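Local coordinates for protein pyrrolysyl-tRNA synthetase (PDB 3DSQ) that probably attaches pyrrolysine to its cognate tRNA in an ATP-dependent reaction, working as a homodimeric class II aminoacyl-tRNA synthetase, at residues T66-P71 with Y279-R284; I98-L103 with P113-V118; V118-L121 with K125-R128; R259-R264 with Q271-S276. All coordinates share one frame; numbering follows the deposited sequence.

Contact 1 of 4, residues T66-P71 with Y279-R284; sequences TVKHRP and YLDGVR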
loop_
_atom_site.group_PDB
_atom_site.type_symbol
_atom_site.label_atom_id
_atom_site.label_comp_id
_atom_site.label_asym_id
_atom_site.label_seq_id
_atom_site.Cartn_x
_atom_site.Cartn_y
_atom_site.Cartn_z
ATOM N N THR B 66 13.960 18.192 -1.263
ATOM C CA THR B 66 14.594 18.859 -0.131
ATOM C C THR B 66 13.648 19.165 1.018
ATOM O O THR B 66 14.090 19.421 2.135
ATOM C CB THR B 66 15.259 20.181 -0.562
ATOM O OG1 THR B 66 14.256 21.084 -1.037
ATOM C CG2 THR B 66 16.271 19.935 -1.670
ATOM N N VAL B 67 12.349 19.137 0.753
ATOM C CA VAL B 67 11.378 19.440 1.793
ATOM C C VAL B 67 10.503 18.274 2.252
ATOM O O VAL B 67 10.709 17.732 3.336
ATOM C CB VAL B 67 10.451 20.587 1.355
ATOM C CG1 VAL B 67 9.527 20.974 2.497
ATOM C CG2 VAL B 67 11.278 21.772 0.901
ATOM N N LYS B 68 9.531 17.886 1.434
ATOM C CA LYS B 68 8.621 16.813 1.819
ATOM C C LYS B 68 9.219 15.412 1.973
ATOM O O LYS B 68 8.939 14.729 2.948
ATOM C CB LYS B 68 7.434 16.757 0.852
ATOM C CG LYS B 68 6.567 18.009 0.858
ATOM C CD LYS B 68 5.238 17.782 0.140
ATOM C CE LYS B 68 5.433 17.370 -1.319
ATOM N NZ LYS B 68 4.124 17.059 -1.957
ATOM N N HIS B 69 10.032 14.984 1.018
ATOM C CA HIS B 69 10.627 13.650 1.067
ATOM C C HIS B 69 9.598 12.553 0.780
ATOM O O HIS B 69 9.900 11.362 0.897
ATOM C CB HIS B 69 11.284 13.406 2.427
ATOM C CG HIS B 69 12.472 14.283 2.686
ATOM N ND1 HIS B 69 13.606 14.246 1.904
ATOM C CD2 HIS B 69 12.692 15.233 3.626
ATOM C CE1 HIS B 69 14.475 15.135 2.351
ATOM N NE2 HIS B 69 13.946 15.747 3.394
ATOM N N ARG B 70 8.387 12.959 0.407
ATOM C CA ARG B 70 7.331 12.010 0.072
ATOM C C ARG B 70 6.243 12.662 -0.764
ATOM O O ARG B 70 5.885 13.825 -0.551
ATOM C CB ARG B 70 6.708 11.411 1.333
ATOM C CG ARG B 70 5.948 12.403 2.174
ATOM C CD ARG B 70 5.617 11.798 3.512
ATOM N NE ARG B 70 4.876 12.716 4.367
ATOM C CZ ARG B 70 4.472 12.413 5.595
ATOM N NH1 ARG B 70 4.752 11.221 6.103
ATOM N NH2 ARG B 70 3.774 13.289 6.305
ATOM N N PRO B 71 5.694 11.910 -1.734
ATOM C CA PRO B 71 4.639 12.403 -2.617
ATOM C C PRO B 71 3.306 12.577 -1.902
ATOM O O PRO B 71 3.090 12.021 -0.821
ATOM C CB PRO B 71 4.592 11.344 -3.714
ATOM C CG PRO B 71 4.924 10.093 -2.969
ATOM C CD PRO B 71 6.079 10.532 -2.097
ATOM N N TYR B 279 4.957 9.255 -13.332
ATOM C CA TYR B 279 4.779 10.514 -12.620
ATOM C C TYR B 279 5.337 10.343 -11.224
ATOM O O TYR B 279 5.634 9.228 -10.801
ATOM C CB TYR B 279 3.301 10.887 -12.479
ATOM C CG TYR B 279 2.531 11.126 -13.756
ATOM C CD1 TYR B 279 2.068 10.056 -14.528
ATOM C CD2 TYR B 279 2.185 12.421 -14.143
ATOM C CE1 TYR B 279 1.270 10.268 -15.643
ATOM C CE2 TYR B 279 1.383 12.650 -15.251
ATOM C CZ TYR B 279 0.921 11.564 -15.996
ATOM O OH TYR B 279 0.058 11.778 -17.040
ATOM N N LEU B 280 5.470 11.457 -10.511
ATOM C CA LEU B 280 5.953 11.434 -9.141
ATOM C C LEU B 280 5.440 12.713 -8.504
ATOM O O LEU B 280 5.718 13.801 -8.997
ATOM C CB LEU B 280 7.482 11.424 -9.088
ATOM C CG LEU B 280 8.206 10.837 -7.866
ATOM C CD1 LEU B 280 9.511 11.592 -7.677
ATOM C CD2 LEU B 280 7.369 10.919 -6.606
ATOM N N ASP B 281 4.669 12.570 -7.432
ATOM C CA ASP B 281 4.125 13.715 -6.703
ATOM C C ASP B 281 3.442 14.724 -7.639
ATOM O O ASP B 281 3.611 15.941 -7.509
ATOM C CB ASP B 281 5.256 14.370 -5.899
ATOM C CG ASP B 281 4.754 15.375 -4.856
ATOM O OD1 ASP B 281 3.614 15.254 -4.368
ATOM O OD2 ASP B 281 5.525 16.285 -4.511
ATOM N N GLY B 282 2.666 14.193 -8.583
ATOM C CA GLY B 282 1.937 15.015 -9.532
ATOM C C GLY B 282 2.721 15.510 -10.735
ATOM O O GLY B 282 2.158 16.192 -11.577
ATOM N N VAL B 283 4.003 15.172 -10.835
ATOM C CA VAL B 283 4.826 15.642 -11.951
ATOM C C VAL B 283 5.245 14.538 -12.935
ATOM O O VAL B 283 5.783 13.521 -12.525
ATOM C CB VAL B 283 6.115 16.331 -11.423
ATOM C CG1 VAL B 283 6.899 16.923 -12.574
ATOM C CG2 VAL B 283 5.753 17.413 -10.402
ATOM N N ARG B 284 5.000 14.751 -14.232
ATOM C CA ARG B 284 5.385 13.772 -15.254
ATOM C C ARG B 284 6.906 13.786 -15.248
ATOM O O ARG B 284 7.514 14.851 -15.281
ATOM C CB ARG B 284 4.843 14.197 -16.625
ATOM C CG ARG B 284 5.174 13.245 -17.774
ATOM C CD ARG B 284 4.408 11.924 -17.700
ATOM N NE ARG B 284 4.711 11.098 -18.868
ATOM C CZ ARG B 284 5.795 10.340 -19.007
ATOM N NH1 ARG B 284 6.706 10.266 -18.043
ATOM N NH2 ARG B 284 5.994 9.680 -20.140
#
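The carboxylate of D281 is the flat group of this contact, and K68 NZ meets both of its oxygens from the syn side. K68 NZ is 3.0 Å from D281 OD2 and 3.1 Å from D281 OD1. The ammonium sits 17° out of the carboxylate plane at OD2 and 16° at OD1, so it forms a nearly symmetric two-pronged salt bridge. The two side chains approach from opposite directions. The K68 chain bends at its third torsion (chi3 -59°), which swings NZ onto the oxygens. D281 CB also packs on P71 CB at 3.8 Å. Next to it, L280 CD2 touches P71 CB at 4.0 Å. On the second flat group, the Y279 ring, R284 CD of the same hairpin lies over the centre of one face.

D281 and G282 are the two central residues of a type I' turn from L280 to V283, closed by mutual backbone bonds. D281 OD1 also accepts from A72 N, just after P71, the N-cap residue of helix 72-85. L280 packs on L142 of the second subunit. An asparagine in place of D281 would probably cost K68 the charge of this carboxylate and weaken the tie between the hairpin and the end of helix 39-68. One carboxylate thus serves a lysine and the first turn of a helix. Both the ammonium and the N-terminal end of helix 72-85 would be expected to stabilise its negative charge in this largely buried place.

Contact 2 of 4, residues I98-L103 with P113-V118; sequences ITKSAL and PLFSQV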
loop_
_atom_site.group_PDB
_atom_site.type_symbol
_atom_site.label_atom_id
_atom_site.label_comp_id
_atom_site.label_asym_id
_atom_site.label_seq_id
_atom_site.Cartn_x
_atom_site.Cartn_y
_atom_site.Cartn_z
ATOM N N ILE B 98 -8.379 -11.668 -2.329
ATOM C CA ILE B 98 -9.556 -12.211 -1.647
ATOM C C ILE B 98 -10.159 -13.378 -2.445
ATOM O O ILE B 98 -9.762 -13.629 -3.580
ATOM C CB ILE B 98 -10.636 -11.121 -1.423
ATOM C CG1 ILE B 98 -11.182 -10.641 -2.761
ATOM C CG2 ILE B 98 -10.029 -9.932 -0.646
ATOM C CD1 ILE B 98 -12.406 -9.738 -2.633
ATOM N N THR B 99 -11.114 -14.089 -1.852
ATOM C CA THR B 99 -11.720 -15.230 -2.534
ATOM C C THR B 99 -12.987 -14.881 -3.300
ATOM O O THR B 99 -13.606 -13.827 -3.083
ATOM C CB THR B 99 -12.070 -16.365 -1.545
ATOM O OG1 THR B 99 -13.153 -15.949 -0.700
ATOM C CG2 THR B 99 -10.868 -16.714 -0.678
ATOM N N LYS B 100 -13.355 -15.787 -4.204
ATOM C CA LYS B 100 -14.551 -15.663 -5.030
ATOM C C LYS B 100 -15.802 -15.681 -4.153
ATOM O O LYS B 100 -16.779 -14.995 -4.432
ATOM C CB LYS B 100 -14.595 -16.823 -6.037
ATOM C CG LYS B 100 -15.814 -16.838 -6.949
ATOM C CD LYS B 100 -15.708 -17.939 -8.013
ATOM C CE LYS B 100 -16.892 -17.876 -8.973
ATOM N NZ LYS B 100 -16.811 -18.857 -10.102
ATOM N N SER B 101 -15.768 -16.460 -3.079
ATOM C CA SER B 101 -16.914 -16.547 -2.185
ATOM C C SER B 101 -17.134 -15.210 -1.493
ATOM O O SER B 101 -18.268 -14.746 -1.369
ATOM C CB SER B 101 -16.693 -17.639 -1.143
ATOM O OG SER B 101 -16.434 -18.882 -1.774
ATOM N N ALA B 102 -16.048 -14.594 -1.036
ATOM C CA ALA B 102 -16.152 -13.305 -0.366
ATOM C C ALA B 102 -16.756 -12.322 -1.350
ATOM O O ALA B 102 -17.706 -11.609 -1.038
ATOM C CB ALA B 102 -14.781 -12.830 0.073
ATOM N N LEU B 103 -16.209 -12.316 -2.556
ATOM C CA LEU B 103 -16.668 -11.419 -3.600
ATOM C C LEU B 103 -18.153 -11.634 -3.907
ATOM O O LEU B 103 -18.913 -10.673 -4.057
ATOM C CB LEU B 103 -15.809 -11.623 -4.853
ATOM C CG LEU B 103 -15.679 -10.482 -5.870
ATOM C CD1 LEU B 103 -16.823 -10.530 -6.843
ATOM C CD2 LEU B 103 -15.622 -9.139 -5.154
ATOM N N PRO B 113 -22.025 -8.889 -12.552
ATOM C CA PRO B 113 -21.098 -8.011 -13.281
ATOM C C PRO B 113 -19.766 -7.636 -12.628
ATOM O O PRO B 113 -18.789 -7.391 -13.334
ATOM C CB PRO B 113 -21.958 -6.778 -13.593
ATOM C CG PRO B 113 -23.006 -6.801 -12.527
ATOM C CD PRO B 113 -23.355 -8.261 -12.484
ATOM N N LEU B 114 -19.714 -7.581 -11.300
ATOM C CA LEU B 114 -18.462 -7.220 -10.640
ATOM C C LEU B 114 -17.405 -8.292 -10.874
ATOM O O LEU B 114 -16.210 -8.032 -10.741
ATOM C CB LEU B 114 -18.668 -7.019 -9.136
ATOM C CG LEU B 114 -18.848 -8.264 -8.268
ATOM C CD1 LEU B 114 -18.925 -7.846 -6.804
ATOM C CD2 LEU B 114 -20.105 -9.019 -8.688
ATOM N N PHE B 115 -17.855 -9.496 -11.221
ATOM C CA PHE B 115 -16.960 -10.615 -11.491
ATOM C C PHE B 115 -16.158 -10.351 -12.759
ATOM O O PHE B 115 -15.034 -10.837 -12.915
ATOM C CB PHE B 115 -17.763 -11.911 -11.654
ATOM C CG PHE B 115 -18.138 -12.566 -10.354
ATOM C CD1 PHE B 115 -18.739 -11.834 -9.334
ATOM C CD2 PHE B 115 -17.885 -13.918 -10.145
ATOM C CE1 PHE B 115 -19.080 -12.439 -8.124
ATOM C CE2 PHE B 115 -18.222 -14.530 -8.942
ATOM C CZ PHE B 115 -18.820 -13.789 -7.929
ATOM N N SER B 116 -16.741 -9.574 -13.665
ATOM C CA SER B 116 -16.073 -9.248 -14.913
ATOM C C SER B 116 -15.200 -8.005 -14.757
ATOM O O SER B 116 -14.445 -7.649 -15.661
ATOM C CB SER B 116 -17.105 -9.022 -16.020
ATOM O OG SER B 116 -18.018 -7.996 -15.672
ATOM N N GLN B 117 -15.296 -7.349 -13.607
ATOM C CA GLN B 117 -14.506 -6.148 -13.380
ATOM C C GLN B 117 -13.312 -6.334 -12.462
ATOM O O GLN B 117 -12.610 -5.370 -12.154
ATOM C CB GLN B 117 -15.396 -5.024 -12.847
ATOM C CG GLN B 117 -16.213 -4.351 -13.941
ATOM C CD GLN B 117 -16.947 -3.122 -13.452
ATOM O OE1 GLN B 117 -16.373 -2.281 -12.753
ATOM N NE2 GLN B 117 -18.217 -3.000 -13.827
ATOM N N VAL B 118 -13.068 -7.566 -12.031
ATOM C CA VAL B 118 -11.944 -7.823 -11.148
ATOM C C VAL B 118 -10.834 -8.604 -11.825
ATOM O O VAL B 118 -11.068 -9.360 -12.777
ATOM C CB VAL B 118 -12.370 -8.618 -9.886
ATOM C CG1 VAL B 118 -13.581 -7.960 -9.231
ATOM C CG2 VAL B 118 -12.647 -10.064 -10.247
#
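L103 CD1 fits into the corner between L114 and F115. L103 CD1 lies 3.4 Å from L114 CG, closer than ordinary carbon contact, and 3.2 Å from F115 CE1. The packing here is tight. L103 and L114 reach toward each other, tip to tip, and L103 CD2 adds a contact to L114 CD1 at 3.9 Å. L103 and F115 instead slide past each other in opposite directions, with the methyl meeting the ring obliquely.

K100 handles another part of the same ring. Its chain is fully extended and crosses F115 at about a right angle. K100 CE comes to the ring edge, near its plane, 3.6 Å from F115 CE2, and K100 CG is 3.9 Å from the same atom. The F115 ring leans back beside its own backbone N (chi1 -82°), which turns the CE2 side of the ring to K100. It is therefore gripped by aliphatic carbons from two positions one helical turn apart.

T99 caps that helix: its OG1 accepts from A102 N at 3.2 Å. The facing segment 113-118 has helical backbone angles at first but no regular helical bonds. The contact thus lays an irregular turn against the short helix 100-104. L103 also touches P129, and L114 touches T107. Just before the helix, strand 97-99 pairs antiparallel with strand 125-127, on which V118 packs through C126.

Contact 3 of 4, residues V118-L121 with K125-R128; sequences VFWL and KCLR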
loop_
_atom_site.group_PDB
_atom_site.type_symbol
_atom_site.label_atom_id
_atom_site.label_comp_id
_atom_site.label_asym_id
_atom_site.label_seq_id
_atom_site.Cartn_x
_atom_site.Cartn_y
_atom_site.Cartn_z
ATOM N N VAL B 118 -13.068 -7.566 -12.031
ATOM C CA VAL B 118 -11.944 -7.823 -11.148
ATOM C C VAL B 118 -10.834 -8.604 -11.825
ATOM O O VAL B 118 -11.068 -9.360 -12.777
ATOM C CB VAL B 118 -12.370 -8.618 -9.886
ATOM C CG1 VAL B 118 -13.581 -7.960 -9.231
ATOM C CG2 VAL B 118 -12.647 -10.064 -10.247
ATOM N N PHE B 119 -9.619 -8.417 -11.330
ATOM C CA PHE B 119 -8.482 -9.140 -11.852
ATOM C C PHE B 119 -8.412 -10.476 -11.121
ATOM O O PHE B 119 -8.099 -10.522 -9.927
ATOM C CB PHE B 119 -7.179 -8.377 -11.610
ATOM C CG PHE B 119 -7.040 -7.127 -12.426
ATOM C CD1 PHE B 119 -7.278 -5.879 -11.858
ATOM C CD2 PHE B 119 -6.634 -7.195 -13.759
ATOM C CE1 PHE B 119 -7.110 -4.710 -12.604
ATOM C CE2 PHE B 119 -6.462 -6.031 -14.514
ATOM C CZ PHE B 119 -6.700 -4.786 -13.934
ATOM N N TRP B 120 -8.723 -11.559 -11.832
ATOM C CA TRP B 120 -8.664 -12.893 -11.241
ATOM C C TRP B 120 -7.254 -13.451 -11.350
ATOM O O TRP B 120 -6.517 -13.131 -12.281
ATOM C CB TRP B 120 -9.636 -13.854 -11.944
ATOM C CG TRP B 120 -11.072 -13.514 -11.717
ATOM C CD1 TRP B 120 -11.894 -12.797 -12.545
ATOM C CD2 TRP B 120 -11.845 -13.827 -10.559
ATOM N NE1 TRP B 120 -13.131 -12.643 -11.967
ATOM C CE2 TRP B 120 -13.128 -13.267 -10.748
ATOM C CE3 TRP B 120 -11.578 -14.528 -9.373
ATOM C CZ2 TRP B 120 -14.144 -13.386 -9.794
ATOM C CZ3 TRP B 120 -12.589 -14.643 -8.427
ATOM C CH2 TRP B 120 -13.857 -14.074 -8.646
ATOM N N LEU B 121 -6.878 -14.274 -10.379
ATOM C CA LEU B 121 -5.566 -14.904 -10.360
ATOM C C LEU B 121 -5.741 -16.369 -10.756
ATOM O O LEU B 121 -4.835 -16.991 -11.289
ATOM C CB LEU B 121 -4.947 -14.813 -8.964
ATOM C CG LEU B 121 -4.790 -13.397 -8.382
ATOM C CD1 LEU B 121 -3.802 -13.452 -7.219
ATOM C CD2 LEU B 121 -4.283 -12.438 -9.444
ATOM N N LYS B 125 -9.464 -17.106 -6.660
ATOM C CA LYS B 125 -8.841 -15.925 -6.071
ATOM C C LYS B 125 -8.785 -14.746 -7.025
ATOM O O LYS B 125 -8.672 -14.922 -8.239
ATOM C CB LYS B 125 -7.419 -16.259 -5.606
ATOM C CG LYS B 125 -7.328 -17.441 -4.662
ATOM C CD LYS B 125 -5.896 -17.658 -4.193
ATOM C CE LYS B 125 -5.760 -18.937 -3.363
ATOM N NZ LYS B 125 -6.623 -18.933 -2.142
ATOM N N CYS B 126 -8.872 -13.542 -6.466
ATOM C CA CYS B 126 -8.811 -12.322 -7.254
ATOM C C CYS B 126 -8.312 -11.161 -6.401
ATOM O O CYS B 126 -8.276 -11.242 -5.177
ATOM C CB CYS B 126 -10.195 -11.966 -7.809
ATOM S SG CYS B 126 -11.427 -11.458 -6.570
ATOM N N LEU B 127 -7.920 -10.081 -7.059
ATOM C CA LEU B 127 -7.470 -8.897 -6.342
ATOM C C LEU B 127 -8.711 -8.149 -5.881
ATOM O O LEU B 127 -9.649 -7.933 -6.656
ATOM C CB LEU B 127 -6.622 -8.003 -7.257
ATOM C CG LEU B 127 -5.260 -8.580 -7.649
ATOM C CD1 LEU B 127 -4.517 -7.636 -8.579
ATOM C CD2 LEU B 127 -4.459 -8.832 -6.380
ATOM N N ARG B 128 -8.726 -7.759 -4.614
ATOM C CA ARG B 128 -9.868 -7.038 -4.065
ATOM C C ARG B 128 -10.209 -5.792 -4.873
ATOM O O ARG B 128 -9.335 -5.002 -5.210
ATOM C CB ARG B 128 -9.599 -6.633 -2.602
ATOM C CG ARG B 128 -8.528 -5.563 -2.415
ATOM C CD ARG B 128 -8.241 -5.325 -0.936
ATOM N NE ARG B 128 -7.244 -4.276 -0.726
ATOM C CZ ARG B 128 -6.611 -4.067 0.426
ATOM N NH1 ARG B 128 -6.861 -4.845 1.482
ATOM N NH2 ARG B 128 -5.744 -3.068 0.529
HETATM O O HOH W 1 -9.605 -6.767 -9.105
#
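C126 lies over one face of the W120 indole. C126 CB is 3.8 Å from the centroid of the W120 six-membered ring, 30° off its normal, a CH-pi contact. C126 SG is 4.2 Å from the same centroid, a cysteine sulfur-aromatic contact. SG stands between the backbone N and carbonyl carbon of C126 (chi1 68°), which keeps it over the ring along with CB. V118 CG2 sits over that face too, toward the rim, and touches C126 CB at 3.9 Å. At the ring edge, K125 O approaches W120 CE3 to 3.1 Å.

The backbone sets these groups in place. L127 N donates to F119 O, and L121 N donates to K125 O, each at 2.9 Å. These bonds flank W120 and C126, a non-hydrogen-bonded antiparallel pair in a single bridge. A water continues the ladder from F119 N to L127 O. Farther out, F115 O accepts from W120 NE1 and helps fix the turn of the indole.

With an alanine at W120, C126 would probably lose its aromatic cover and F115 O its donor, and a gap is likely to open beside V118.

Strand 125-127 is also paired with strand 97-99 on its other edge. F119 and L127 rest on Y159 of strand 150-159, while L121 and L127 pack on their counterparts in the second subunit.

Contact 4 of 4, residues R259-R264 with Q271-S276; sequences RLLMIR and QSMARS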
loop_
_atom_site.group_PDB
_atom_site.type_symbol
_atom_site.label_atom_id
_atom_site.label_comp_id
_atom_site.label_asym_id
_atom_site.label_seq_id
_atom_site.Cartn_x
_atom_site.Cartn_y
_atom_site.Cartn_z
ATOM N N ARG B 259 -8.267 10.322 -6.596
ATOM C CA ARG B 259 -9.310 11.195 -7.101
ATOM C C ARG B 259 -9.457 12.422 -6.194
ATOM O O ARG B 259 -9.676 13.530 -6.671
ATOM C CB ARG B 259 -10.636 10.441 -7.202
ATOM C CG ARG B 259 -11.758 11.295 -7.739
ATOM C CD ARG B 259 -13.014 10.491 -8.026
ATOM N NE ARG B 259 -14.096 11.372 -8.462
ATOM C CZ ARG B 259 -15.284 10.954 -8.888
ATOM N NH1 ARG B 259 -15.556 9.655 -8.941
ATOM N NH2 ARG B 259 -16.202 11.840 -9.264
ATOM N N LEU B 260 -9.344 12.214 -4.887
ATOM C CA LEU B 260 -9.430 13.321 -3.943
ATOM C C LEU B 260 -8.305 14.288 -4.262
ATOM O O LEU B 260 -8.526 15.488 -4.403
ATOM C CB LEU B 260 -9.262 12.838 -2.497
ATOM C CG LEU B 260 -10.452 12.387 -1.642
ATOM C CD1 LEU B 260 -9.998 12.363 -0.183
ATOM C CD2 LEU B 260 -11.631 13.343 -1.778
ATOM N N LEU B 261 -7.090 13.753 -4.378
ATOM C CA LEU B 261 -5.923 14.575 -4.679
ATOM C C LEU B 261 -6.061 15.349 -5.977
ATOM O O LEU B 261 -5.702 16.531 -6.041
ATOM C CB LEU B 261 -4.654 13.715 -4.736
ATOM C CG LEU B 261 -4.127 13.270 -3.372
ATOM C CD1 LEU B 261 -2.974 12.328 -3.562
ATOM C CD2 LEU B 261 -3.705 14.490 -2.545
ATOM N N MET B 262 -6.568 14.691 -7.016
ATOM C CA MET B 262 -6.735 15.358 -8.298
ATOM C C MET B 262 -7.681 16.557 -8.170
ATOM O O MET B 262 -7.449 17.622 -8.750
ATOM C CB MET B 262 -7.288 14.382 -9.338
ATOM C CG MET B 262 -7.811 15.065 -10.596
ATOM S SD MET B 262 -8.324 13.865 -11.856
ATOM C CE MET B 262 -9.809 13.233 -11.108
ATOM N N ILE B 263 -8.748 16.362 -7.408
ATOM C CA ILE B 263 -9.756 17.388 -7.195
ATOM C C ILE B 263 -9.231 18.529 -6.313
ATOM O O ILE B 263 -9.440 19.694 -6.620
ATOM C CB ILE B 263 -11.026 16.741 -6.596
ATOM C CG1 ILE B 263 -11.652 15.827 -7.660
ATOM C CG2 ILE B 263 -11.999 17.801 -6.124
ATOM C CD1 ILE B 263 -12.768 14.926 -7.156
ATOM N N ARG B 264 -8.529 18.200 -5.240
ATOM C CA ARG B 264 -7.981 19.228 -4.371
ATOM C C ARG B 264 -6.927 20.041 -5.106
ATOM O O ARG B 264 -6.931 21.267 -5.067
ATOM C CB ARG B 264 -7.344 18.591 -3.142
ATOM C CG ARG B 264 -6.605 19.570 -2.257
ATOM C CD ARG B 264 -5.192 19.090 -2.007
ATOM N NE ARG B 264 -5.118 18.247 -0.827
ATOM C CZ ARG B 264 -4.049 17.545 -0.465
ATOM N NH1 ARG B 264 -2.945 17.573 -1.195
ATOM N NH2 ARG B 264 -4.083 16.829 0.645
ATOM N N GLN B 271 -3.793 9.936 -12.873
ATOM C CA GLN B 271 -2.553 9.162 -12.771
ATOM C C GLN B 271 -1.431 9.989 -12.151
ATOM O O GLN B 271 -0.507 9.446 -11.552
ATOM C CB GLN B 271 -2.068 8.703 -14.155
ATOM C CG GLN B 271 -2.831 7.549 -14.813
ATOM C CD GLN B 271 -4.208 7.945 -15.329
ATOM O OE1 GLN B 271 -4.491 9.126 -15.563
ATOM N NE2 GLN B 271 -5.069 6.948 -15.527
ATOM N N SER B 272 -1.499 11.306 -12.315
ATOM C CA SER B 272 -0.463 12.189 -11.792
ATOM C C SER B 272 -0.015 11.913 -10.344
ATOM O O SER B 272 1.154 12.085 -10.005
ATOM C CB SER B 272 -0.917 13.644 -11.953
ATOM O OG SER B 272 -0.594 14.404 -10.813
ATOM N N MET B 273 -0.917 11.461 -9.489
ATOM C CA MET B 273 -0.517 11.201 -8.109
ATOM C C MET B 273 -0.753 9.770 -7.633
ATOM O O MET B 273 -0.661 9.469 -6.447
ATOM C CB MET B 273 -1.195 12.217 -7.176
ATOM C CG MET B 273 -0.622 13.616 -7.341
ATOM S SD MET B 273 -1.460 14.954 -6.440
ATOM C CE MET B 273 -2.678 15.380 -7.606
ATOM N N ALA B 274 -1.016 8.873 -8.576
ATOM C CA ALA B 274 -1.249 7.478 -8.239
ATOM C C ALA B 274 0.071 6.719 -8.236
ATOM O O ALA B 274 1.124 7.288 -8.519
ATOM C CB ALA B 274 -2.208 6.862 -9.264
ATOM N N ARG B 275 0.021 5.438 -7.901
ATOM C CA ARG B 275 1.231 4.609 -7.927
ATOM C C ARG B 275 1.688 4.704 -9.371
ATOM O O ARG B 275 0.911 4.476 -10.288
ATOM C CB ARG B 275 0.896 3.170 -7.576
ATOM C CG ARG B 275 0.442 2.996 -6.163
ATOM C CD ARG B 275 -0.005 1.569 -5.867
ATOM N NE ARG B 275 -0.112 1.395 -4.424
ATOM C CZ ARG B 275 0.906 1.099 -3.621
ATOM N NH1 ARG B 275 2.130 0.916 -4.114
ATOM N NH2 ARG B 275 0.707 1.033 -2.310
ATOM N N SER B 276 2.941 5.054 -9.591
ATOM C CA SER B 276 3.366 5.234 -10.964
ATOM C C SER B 276 4.854 5.155 -11.208
ATOM O O SER B 276 5.657 5.322 -10.294
ATOM C CB SER B 276 2.866 6.597 -11.453
ATOM O OG SER B 276 3.166 6.805 -12.819
#
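The M273 chain runs extended to SD, and a bend at its last torsion (chi3 -87°) then turns the CE methyl onto the backbone of L261. L261 CB points toward the methionine, and CG beside the backbone N (chi1 -75°) lets CD1 reach M273 CB. The helix involved, 257-265, directly follows strand 250-256. Sequence and topology fit motif 3 of the class II aminoacyl-tRNA synthetase fold, in which a strand of the antiparallel sheet runs straight into a helix.

The two side chains cross obliquely. M273 SD lies 3.8 Å from L261 CB, and M273 CB is 4.0 Å from L261 CD1. The other methyl of L261, CD2, lies over a face of the R264 guanidinium, 3.4 Å above its plane and toward the rim. R264 NE donates to A202 O, which helps hold that group in place.

The pairing is apolar and has no hydrogen bond across it. It pins the irregular segment 271-276 to the helix. A72 of helix 72-85 touches both L261 and M273, and L76 adds to the packing on L261. Farther along the segment, R275 NH1 donates to T94 O of the second subunit. The terminal methyl of M273, CE, rests against the helix backbone, 3.6 Å from L261 O and 4.0 Å from M262 N.

Segment 66-71 comes first in the chain, and contact 1 closes only when 279-284 returns to it, so the other three contacts lie within its long loop. Contact 2 closes a short loop from helix 100-104 to 113-118. Contact 3 starts on V118, where contact 2 ends, and closes a tighter turn into strand 125-127. Together they build one small unit with strand 97-99. Contact 4 follows in series and folds 271-276 back on helix 257-265. It touches contact 1, where S272 and M273 meet G282. Contacts 3 and 4 do not touch; their nearest atoms are about 8 Å apart. Contacts 1, 3 and 4 all reach the second subunit.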